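PDB 5FP1: tonb-dependent siderophore receptor from Acinetobacter baumannii, which probably takes up iron at the outer membrane by binding ferric siderophores, possibly ferric enterobactin with micromolar affinity, in the first step of iron import. Local coordinates for residues Val678-Asn683 with Ala710-Asn715; Leu591-Thr596 with Asn616-Val621; Pro214-Leu219 with Glu277-Asp282. All coordinates share one frame; numbering follows the deposited sequence.

Contact 1 (Val678-Asn683 with Ala710-Asn715); sequences VDLQLN and AVLAVN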
loop_
_atom_site.group_PDB
_atom_site.type_symbol
_atom_site.label_atom_id
_atom_site.label_comp_id
_atom_site.label_asym_id
_atom_site.label_seq_id
_atom_site.Cartn_x
_atom_site.Cartn_y
_atom_site.Cartn_z
ATOM N N VAL A 678 10.886 -14.981 27.438
ATOM C CA VAL A 678 10.510 -15.910 26.376
ATOM C C VAL A 678 9.007 -16.122 26.311
ATOM O O VAL A 678 8.367 -16.419 27.324
ATOM C CB VAL A 678 11.217 -17.268 26.541
ATOM C CG1 VAL A 678 10.806 -18.237 25.443
ATOM C CG2 VAL A 678 12.724 -17.100 26.551
ATOM N N ASP A 679 8.454 -15.948 25.104
ATOM C CA ASP A 679 7.070 -16.266 24.795
ATOM C C ASP A 679 6.995 -17.368 23.731
ATOM O O ASP A 679 7.891 -17.537 22.898
ATOM C CB ASP A 679 6.350 -15.046 24.224
ATOM C CG ASP A 679 6.139 -13.966 25.233
ATOM O OD1 ASP A 679 6.260 -14.249 26.451
ATOM O OD2 ASP A 679 5.828 -12.835 24.797
ATOM N N LEU A 680 5.907 -18.104 23.770
ATOM C CA LEU A 680 5.562 -19.001 22.709
ATOM C C LEU A 680 4.253 -18.449 22.161
ATOM O O LEU A 680 3.334 -18.159 22.921
ATOM C CB LEU A 680 5.356 -20.409 23.246
ATOM C CG LEU A 680 5.133 -21.480 22.198
ATOM C CD1 LEU A 680 6.398 -21.690 21.373
ATOM C CD2 LEU A 680 4.712 -22.778 22.870
ATOM N N GLN A 681 4.178 -18.276 20.839
ATOM C CA GLN A 681 2.972 -17.693 20.238
ATOM C C GLN A 681 2.530 -18.509 19.034
ATOM O O GLN A 681 3.318 -18.783 18.107
ATOM C CB GLN A 681 3.180 -16.206 19.845
ATOM C CG GLN A 681 1.893 -15.557 19.297
ATOM C CD GLN A 681 2.058 -14.071 19.027
ATOM O OE1 GLN A 681 2.546 -13.318 19.873
ATOM N NE2 GLN A 681 1.674 -13.644 17.813
ATOM N N LEU A 682 1.269 -18.908 19.099
ATOM C CA LEU A 682 0.603 -19.652 18.064
ATOM C C LEU A 682 -0.401 -18.742 17.376
ATOM O O LEU A 682 -1.267 -18.144 18.018
ATOM C CB LEU A 682 -0.170 -20.832 18.677
ATOM C CG LEU A 682 -0.995 -21.654 17.704
ATOM C CD1 LEU A 682 -0.090 -22.250 16.646
ATOM C CD2 LEU A 682 -1.775 -22.736 18.440
ATOM N N ASN A 683 -0.295 -18.672 16.057
ATOM C CA ASN A 683 -1.279 -17.963 15.240
ATOM C C ASN A 683 -1.953 -18.926 14.277
ATOM O O ASN A 683 -1.291 -19.703 13.611
ATOM C CB ASN A 683 -0.574 -16.850 14.436
ATOM C CG ASN A 683 -0.294 -15.615 15.267
ATOM O OD1 ASN A 683 0.765 -15.495 15.900
ATOM N ND2 ASN A 683 -1.230 -14.672 15.246
ATOM N N ALA A 710 -1.154 -22.129 10.051
ATOM C CA ALA A 710 -0.786 -21.969 11.449
ATOM C C ALA A 710 0.678 -21.641 11.512
ATOM O O ALA A 710 1.479 -22.176 10.758
ATOM C CB ALA A 710 -1.053 -23.262 12.229
ATOM N N VAL A 711 1.035 -20.784 12.460
ATOM C CA VAL A 711 2.420 -20.465 12.720
ATOM C C VAL A 711 2.705 -20.580 14.210
ATOM O O VAL A 711 1.912 -20.112 15.033
ATOM C CB VAL A 711 2.738 -19.034 12.277
ATOM C CG1 VAL A 711 4.159 -18.667 12.645
ATOM C CG2 VAL A 711 2.535 -18.905 10.762
ATOM N N LEU A 712 3.841 -21.172 14.547
ATOM C CA LEU A 712 4.267 -21.253 15.943
ATOM C C LEU A 712 5.598 -20.584 16.080
ATOM O O LEU A 712 6.544 -20.905 15.356
ATOM C CB LEU A 712 4.377 -22.712 16.406
ATOM C CG LEU A 712 4.787 -22.883 17.877
ATOM C CD1 LEU A 712 3.653 -22.382 18.755
ATOM C CD2 LEU A 712 5.090 -24.347 18.169
ATOM N N ALA A 713 5.686 -19.650 17.030
ATOM C CA ALA A 713 6.893 -18.875 17.215
ATOM C C ALA A 713 7.395 -18.924 18.657
ATOM O O ALA A 713 6.615 -18.879 19.600
ATOM C CB ALA A 713 6.646 -17.424 16.847
ATOM N N VAL A 714 8.715 -18.959 18.773
ATOM C CA VAL A 714 9.407 -18.643 20.004
ATOM C C VAL A 714 10.001 -17.256 19.889
ATOM O O VAL A 714 10.893 -17.038 19.071
ATOM C CB VAL A 714 10.594 -19.582 20.259
ATOM C CG1 VAL A 714 11.206 -19.236 21.612
ATOM C CG2 VAL A 714 10.156 -21.040 20.193
ATOM N N ASN A 715 9.495 -16.344 20.716
ATOM C CA ASN A 715 9.886 -14.955 20.715
ATOM C C ASN A 715 10.695 -14.666 21.963
ATOM O O ASN A 715 10.311 -15.066 23.077
ATOM C CB ASN A 715 8.635 -14.070 20.688
ATOM C CG ASN A 715 7.811 -14.296 19.434
ATOM O OD1 ASN A 715 8.364 -14.693 18.420
ATOM N ND2 ASN A 715 6.504 -14.152 19.527
HETATM O O HOH W 1 5.810 -12.691 21.955
#
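L680 and L712 touch diagonally across two antiparallel strands whose backbones are bonded at every second pair. D679 with N715, Q681 with A713 and N683 with V711 are hydrogen-bonded pairs, each closed by two N-H...O bonds; the shortest runs from A713 N to Q681 O, at 2.7 Å. The non-hydrogen-bonded pairs between them, L680 with V714 and L682 with L712, carry their side chains on one face, an apolar surface consistent with facing lipid in an outer-membrane barrel.

L680 illustrates how a branch reaches over a neighbouring strand. Its CB lies 4.1 Å from A713 O. With CG anti to the backbone N (chi1 -174°), the chain leans across the partner strand, and CG comes to 3.9 Å from L712 CD1. At the tip, CD1 rests 3.3 Å from A713 O, the carbonyl already engaged by Q681 N, and also packs against V714 CG2 at 4.0 Å. L682, two residues on, repeats the lean, its CD1 lying beside V711 O.

The face of D679, Q681, N683 and N715 carries the polar side chains, with V711 and A713 among them. Q681 NE2 gives a nearly straight bond to N683 OD1 (2.8 Å, 173°), in the amide plane of Q681 and on a lone pair of the acceptor, which fixes how both amides are turned. One water accepts from N715 ND2 and donates to D679 OD2, joining the strands above the backbone.

Strand 659-673 flanks 678-683, where N673 binds D679 OD1 and R671 binds Q681 OE1; strand 149-157 flanks 710-715, where S153 holds N715 OD1. Q681 and N683 also donate to the backbone oxygens of E53 and D54, both in helix 49-55 of the plug, so this face looks into the barrel.

Contact 2 (Leu591-Thr596 with Asn616-Val621); sequences LDSELT and NQMPNV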
loop_
_atom_site.group_PDB
_atom_site.type_symbol
_atom_site.label_atom_id
_atom_site.label_comp_id
_atom_site.label_asym_id
_atom_site.label_seq_id
_atom_site.Cartn_x
_atom_site.Cartn_y
_atom_site.Cartn_z
ATOM N N LEU A 591 -19.222 2.833 2.317
ATOM C CA LEU A 591 -18.689 3.618 1.224
ATOM C C LEU A 591 -19.611 3.561 0.027
ATOM O O LEU A 591 -19.675 2.554 -0.687
ATOM C CB LEU A 591 -17.291 3.114 0.824
ATOM C CG LEU A 591 -16.234 3.145 1.912
ATOM C CD1 LEU A 591 -15.008 2.330 1.508
ATOM C CD2 LEU A 591 -15.835 4.574 2.183
ATOM N N ASP A 592 -20.311 4.657 -0.202
ATOM C CA ASP A 592 -21.225 4.778 -1.311
ATOM C C ASP A 592 -20.508 5.472 -2.476
ATOM O O ASP A 592 -20.410 6.704 -2.538
ATOM C CB ASP A 592 -22.467 5.546 -0.863
ATOM C CG ASP A 592 -23.502 5.680 -1.955
ATOM O OD1 ASP A 592 -23.487 4.905 -2.923
ATOM O OD2 ASP A 592 -24.311 6.611 -1.861
ATOM N N SER A 593 -19.963 4.661 -3.385
ATOM C CA SER A 593 -19.111 5.172 -4.450
ATOM C C SER A 593 -19.901 5.311 -5.726
ATOM O O SER A 593 -20.820 4.565 -5.966
ATOM C CB SER A 593 -17.887 4.244 -4.675
ATOM O OG SER A 593 -18.272 2.939 -5.094
ATOM N N GLU A 594 -19.488 6.235 -6.580
ATOM C CA GLU A 594 -20.177 6.467 -7.819
ATOM C C GLU A 594 -19.244 6.960 -8.902
ATOM O O GLU A 594 -18.513 7.944 -8.745
ATOM C CB GLU A 594 -21.299 7.497 -7.606
ATOM C CG GLU A 594 -22.080 7.807 -8.847
ATOM C CD GLU A 594 -23.008 8.989 -8.620
ATOM O OE1 GLU A 594 -22.601 10.162 -8.800
ATOM O OE2 GLU A 594 -24.121 8.729 -8.183
ATOM N N LEU A 595 -19.304 6.267 -10.026
ATOM C CA LEU A 595 -18.621 6.680 -11.228
ATOM C C LEU A 595 -19.539 7.644 -11.966
ATOM O O LEU A 595 -20.271 7.258 -12.868
ATOM C CB LEU A 595 -18.360 5.466 -12.109
ATOM C CG LEU A 595 -17.356 4.465 -11.537
ATOM C CD1 LEU A 595 -17.464 3.131 -12.271
ATOM C CD2 LEU A 595 -15.958 5.053 -11.657
ATOM N N THR A 596 -19.527 8.887 -11.530
ATOM C CA THR A 596 -20.515 9.882 -11.959
ATOM C C THR A 596 -20.474 10.159 -13.457
ATOM O O THR A 596 -21.499 10.206 -14.139
ATOM C CB THR A 596 -20.271 11.200 -11.209
ATOM O OG1 THR A 596 -20.149 10.921 -9.799
ATOM C CG2 THR A 596 -21.443 12.186 -11.463
ATOM N N ASN A 616 -22.538 3.902 -11.909
ATOM C CA ASN A 616 -22.122 2.608 -11.393
ATOM C C ASN A 616 -21.244 2.740 -10.136
ATOM O O ASN A 616 -20.752 3.811 -9.801
ATOM C CB ASN A 616 -21.368 1.762 -12.484
ATOM C CG ASN A 616 -22.330 0.959 -13.361
ATOM O OD1 ASN A 616 -23.544 1.090 -13.233
ATOM N ND2 ASN A 616 -21.803 0.137 -14.235
ATOM N N GLN A 617 -21.086 1.631 -9.436
ATOM C CA GLN A 617 -20.217 1.574 -8.279
ATOM C C GLN A 617 -18.775 1.619 -8.771
ATOM O O GLN A 617 -18.451 1.049 -9.814
ATOM C CB GLN A 617 -20.489 0.277 -7.496
ATOM C CG GLN A 617 -19.784 0.185 -6.148
ATOM C CD GLN A 617 -20.225 -1.042 -5.390
ATOM O OE1 GLN A 617 -21.321 -1.535 -5.621
ATOM N NE2 GLN A 617 -19.372 -1.572 -4.532
ATOM N N MET A 618 -17.910 2.296 -8.026
ATOM C CA MET A 618 -16.499 2.283 -8.347
ATOM C C MET A 618 -15.876 0.911 -8.066
ATOM O O MET A 618 -16.181 0.256 -7.049
ATOM C CB MET A 618 -15.757 3.366 -7.554
ATOM C CG MET A 618 -16.147 4.780 -7.960
ATOM S SD MET A 618 -15.462 6.072 -6.898
ATOM C CE MET A 618 -13.712 5.844 -7.239
ATOM N N PRO A 619 -14.974 0.487 -8.947
ATOM C CA PRO A 619 -14.219 -0.726 -8.684
ATOM C C PRO A 619 -13.286 -0.579 -7.506
ATOM O O PRO A 619 -12.942 0.543 -7.092
ATOM C CB PRO A 619 -13.394 -0.939 -9.971
ATOM C CG PRO A 619 -13.436 0.341 -10.725
ATOM C CD PRO A 619 -14.529 1.206 -10.157
ATOM N N ASN A 620 -12.900 -1.718 -6.947
ATOM C CA ASN A 620 -11.942 -1.756 -5.877
ATOM C C ASN A 620 -12.414 -0.990 -4.636
ATOM O O ASN A 620 -11.597 -0.468 -3.872
ATOM C CB ASN A 620 -10.593 -1.249 -6.392
ATOM C CG ASN A 620 -10.202 -1.898 -7.717
ATOM O OD1 ASN A 620 -10.054 -1.224 -8.735
ATOM N ND2 ASN A 620 -10.119 -3.219 -7.727
ATOM N N VAL A 621 -13.728 -0.930 -4.448
ATOM C CA VAL A 621 -14.298 -0.432 -3.198
ATOM C C VAL A 621 -15.588 -1.112 -2.782
ATOM O O VAL A 621 -16.584 -1.163 -3.517
ATOM C CB VAL A 621 -14.405 1.130 -3.119
ATOM C CG1 VAL A 621 -14.807 1.743 -4.411
ATOM C CG2 VAL A 621 -15.407 1.561 -2.051
HETATM O O HOH W 2 -18.835 1.391 -3.123
#
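S593 meets M618 where an edge of strand 591-596 receives an irregular segment, and the contact is tight around this serine. Its OG sits in the crowded position between backbone N and carbonyl carbon (chi1 62°), which turns the hydroxyl to the M618 amide; M618 N donates to S593 OG at 3.0 Å, with a bent angle of 145°. The same oxygen has Q617 CG 3.3 Å away, and S593 CB packs against CB, CG and SD of M618.

L595 closes the other end of the packed zone. Its backbone N gives a straight bond to N616 O, 2.9 Å long at 171°, and its two branches go different ways: CD1 lies against Q617 O and the ring CD of P619, CD2 against M618 CG at 3.7 Å. The methionine is thus wedged between S593 and L595, and its side chain also touches S565 and V567 of strand 558-575.

Toward L591 and V621 the two chains stand further apart. Here one water sits in the gap, within bonding distance of L591 O and of S593 OG (2.6 Å) and, at a weak, long distance, of V621 O; it has more acceptors around it than protons to give. L591 CD1 still meets V621 CG2, although the backbones have parted. The Q617 side chain, extended beyond CG, lies along its own segment and donates from NE2 to V621 O, nearly in its amide plane. E594, partly exposed, points away from the irregular segment.

L595 is the centre of an inverse gamma turn. Segment 616-621 belongs to the long connection between 582-597 and 624-635, antiparallel neighbours in the TonB-dependent receptor barrel, and here that connection folds back on the strand it left.

Contact 3 (Pro214-Leu219 with Glu277-Asp282); sequences PTRATL and EHDLTD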
loop_
_atom_site.group_PDB
_atom_site.type_symbol
_atom_site.label_atom_id
_atom_site.label_comp_id
_atom_site.label_asym_id
_atom_site.label_seq_id
_atom_site.Cartn_x
_atom_site.Cartn_y
_atom_site.Cartn_z
ATOM N N PRO A 214 20.643 18.766 22.083
ATOM C CA PRO A 214 20.059 19.684 21.105
ATOM C C PRO A 214 20.481 19.435 19.661
ATOM O O PRO A 214 19.931 20.052 18.762
ATOM C CB PRO A 214 20.599 21.064 21.548
ATOM C CG PRO A 214 20.961 20.906 22.993
ATOM C CD PRO A 214 21.452 19.485 23.092
ATOM N N THR A 215 21.465 18.568 19.436
ATOM C CA THR A 215 21.999 18.367 18.099
ATOM C C THR A 215 22.135 16.878 17.831
ATOM O O THR A 215 22.796 16.158 18.575
ATOM C CB THR A 215 23.335 19.079 17.962
ATOM O OG1 THR A 215 23.130 20.471 18.232
ATOM C CG2 THR A 215 23.895 18.919 16.568
ATOM N N ARG A 216 21.442 16.401 16.804
ATOM C CA ARG A 216 21.256 14.957 16.642
ATOM C C ARG A 216 21.479 14.555 15.190
ATOM O O ARG A 216 21.268 15.352 14.267
ATOM C CB ARG A 216 19.872 14.536 17.117
ATOM C CG ARG A 216 19.608 14.854 18.584
ATOM C CD ARG A 216 18.166 14.611 19.012
ATOM N NE ARG A 216 17.197 15.441 18.284
ATOM C CZ ARG A 216 16.860 16.685 18.608
ATOM N NH1 ARG A 216 17.423 17.300 19.649
ATOM N NH2 ARG A 216 15.964 17.334 17.871
ATOM N N ALA A 217 21.953 13.328 14.987
ATOM C CA ALA A 217 22.173 12.829 13.641
ATOM C C ALA A 217 21.837 11.352 13.660
ATOM O O ALA A 217 22.153 10.654 14.633
ATOM C CB ALA A 217 23.591 13.061 13.188
ATOM N N THR A 218 21.163 10.884 12.602
ATOM C CA THR A 218 20.785 9.468 12.483
ATOM C C THR A 218 21.124 9.011 11.063
ATOM O O THR A 218 20.761 9.686 10.095
ATOM C CB THR A 218 19.306 9.257 12.822
ATOM O OG1 THR A 218 19.040 9.735 14.144
ATOM C CG2 THR A 218 18.897 7.776 12.776
ATOM N N LEU A 219 21.919 7.937 10.969
ATOM C CA LEU A 219 22.296 7.301 9.708
ATOM C C LEU A 219 21.602 5.938 9.671
ATOM O O LEU A 219 21.691 5.145 10.615
ATOM C CB LEU A 219 23.806 7.054 9.621
ATOM C CG LEU A 219 24.722 8.242 9.858
ATOM C CD1 LEU A 219 26.174 7.798 9.812
ATOM C CD2 LEU A 219 24.473 9.306 8.816
ATOM N N GLU A 277 19.288 16.962 12.909
ATOM C CA GLU A 277 18.358 17.814 13.643
ATOM C C GLU A 277 19.126 18.776 14.547
ATOM O O GLU A 277 20.150 18.398 15.160
ATOM C CB GLU A 277 17.491 16.982 14.550
ATOM C CG GLU A 277 16.880 15.743 13.936
ATOM C CD GLU A 277 16.222 14.915 15.011
ATOM O OE1 GLU A 277 15.242 15.412 15.603
ATOM O OE2 GLU A 277 16.725 13.821 15.321
ATOM N N HIS A 278 18.642 20.008 14.633
ATOM C CA HIS A 278 19.206 20.971 15.590
ATOM C C HIS A 278 18.087 21.770 16.234
ATOM O O HIS A 278 17.257 22.350 15.535
ATOM C CB HIS A 278 20.190 21.914 14.929
ATOM C CG HIS A 278 20.814 22.874 15.896
ATOM N ND1 HIS A 278 21.483 22.452 17.026
ATOM C CD2 HIS A 278 20.832 24.229 15.929
ATOM C CE1 HIS A 278 21.897 23.508 17.709
ATOM N NE2 HIS A 278 21.514 24.597 17.066
ATOM N N ASP A 279 18.052 21.762 17.559
ATOM C CA ASP A 279 17.084 22.535 18.325
ATOM C C ASP A 279 17.558 23.983 18.473
ATOM O O ASP A 279 18.456 24.289 19.267
ATOM C CB ASP A 279 16.870 21.905 19.696
ATOM C CG ASP A 279 16.303 20.520 19.621
ATOM O OD1 ASP A 279 15.726 20.153 18.568
ATOM O OD2 ASP A 279 16.425 19.774 20.614
ATOM N N LEU A 280 16.963 24.868 17.689
ATOM C CA LEU A 280 17.292 26.281 17.720
ATOM C C LEU A 280 16.860 26.914 19.022
ATOM O O LEU A 280 17.508 27.844 19.484
ATOM C CB LEU A 280 16.643 27.025 16.564
ATOM C CG LEU A 280 17.141 26.576 15.208
ATOM C CD1 LEU A 280 16.206 27.028 14.109
ATOM C CD2 LEU A 280 18.530 27.139 15.000
ATOM N N THR A 281 15.777 26.415 19.609
ATOM C CA THR A 281 15.419 26.767 20.980
ATOM C C THR A 281 14.848 25.531 21.557
ATOM O O THR A 281 14.769 24.528 20.861
ATOM C CB THR A 281 14.339 27.854 21.035
ATOM O OG1 THR A 281 13.075 27.304 20.616
ATOM C CG2 THR A 281 14.728 29.019 20.148
ATOM N N ASP A 282 14.395 25.572 22.804
ATOM C CA ASP A 282 13.711 24.414 23.373
ATOM C C ASP A 282 12.402 24.072 22.646
ATOM O O ASP A 282 11.815 23.015 22.886
ATOM C CB ASP A 282 13.388 24.637 24.852
ATOM C CG ASP A 282 14.629 24.752 25.714
ATOM O OD1 ASP A 282 15.634 24.056 25.437
ATOM O OD2 ASP A 282 14.593 25.546 26.678
HETATM O O HOH W 3 18.725 12.561 13.886
#
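R216 and D279 meet end-on, two guanidinium nitrogens facing two carboxylate oxygens. NH1 bonds D279 OD2 at 2.8 Å and NH2 bonds D279 OD1 at 2.9 Å. Both oxygens lie near the guanidinium plane, yet the two flat groups are not coplanar: their planes are 43° apart, and NH1 reaches OD2 from above the carboxylate.

E277 approaches the same guanidinium at another part of its edge, and here the planes are turned far more steeply, 79° apart. NH2 is 3.1 Å from E277 OE1, an oxygen that lies in the guanidinium plane but is met from above its own carboxylate; NE adds weak bonds to both carboxylate oxygens. NH2 is therefore shared by two acids. The arginine chain bends at chi3 (-61°), which folds its head back across the strands to where both carboxylates can be met. One positive group between two negative ones makes a salt-bridge network, in which the arginine would be expected to ease the repulsion between the acids. A water further links E277 OE2 to T218 OG1.

On the other face of the sheet, T215 and H278 meet at the ring edge. T215 OG1 stands 2.8 Å from H278 ND1, near the ring plane, and either could be the donor; the same nitrogen also makes a weak bond to P214 O. Beneath the side chains, R216 and E277 form a hydrogen-bonded antiparallel pair, and D279 N donates to P214 O at 2.8 Å.

The contact lies where strand 215-226 begins, near the corner the chain turns at L280. Strand 284-304 follows on the far side of 264-279, with T285 binding D279 OD1 and touching R216, while strand 197-209 borders 215-226, where T208 binds T218 OG1.

Overall arrangement
All three contacts belong to the antiparallel barrel that encloses the plug of this TonB-dependent receptor. Along the chain they come in series: contact 3 closes first, then contact 2, then contact 1. Their centres stand about 41 Å apart for contacts 1 and 2, about 40 Å for 1 and 3, and about 47 Å for 2 and 3, which lie on opposite sides of the chain's centre; none touches another. Contacts 1 and 3 join neighbouring barrel strands directly, whereas contact 2 fastens a connecting segment to a strand. Strand 709-717 of contact 1 also pairs with 149-157, the first barrel strand, closing the wall.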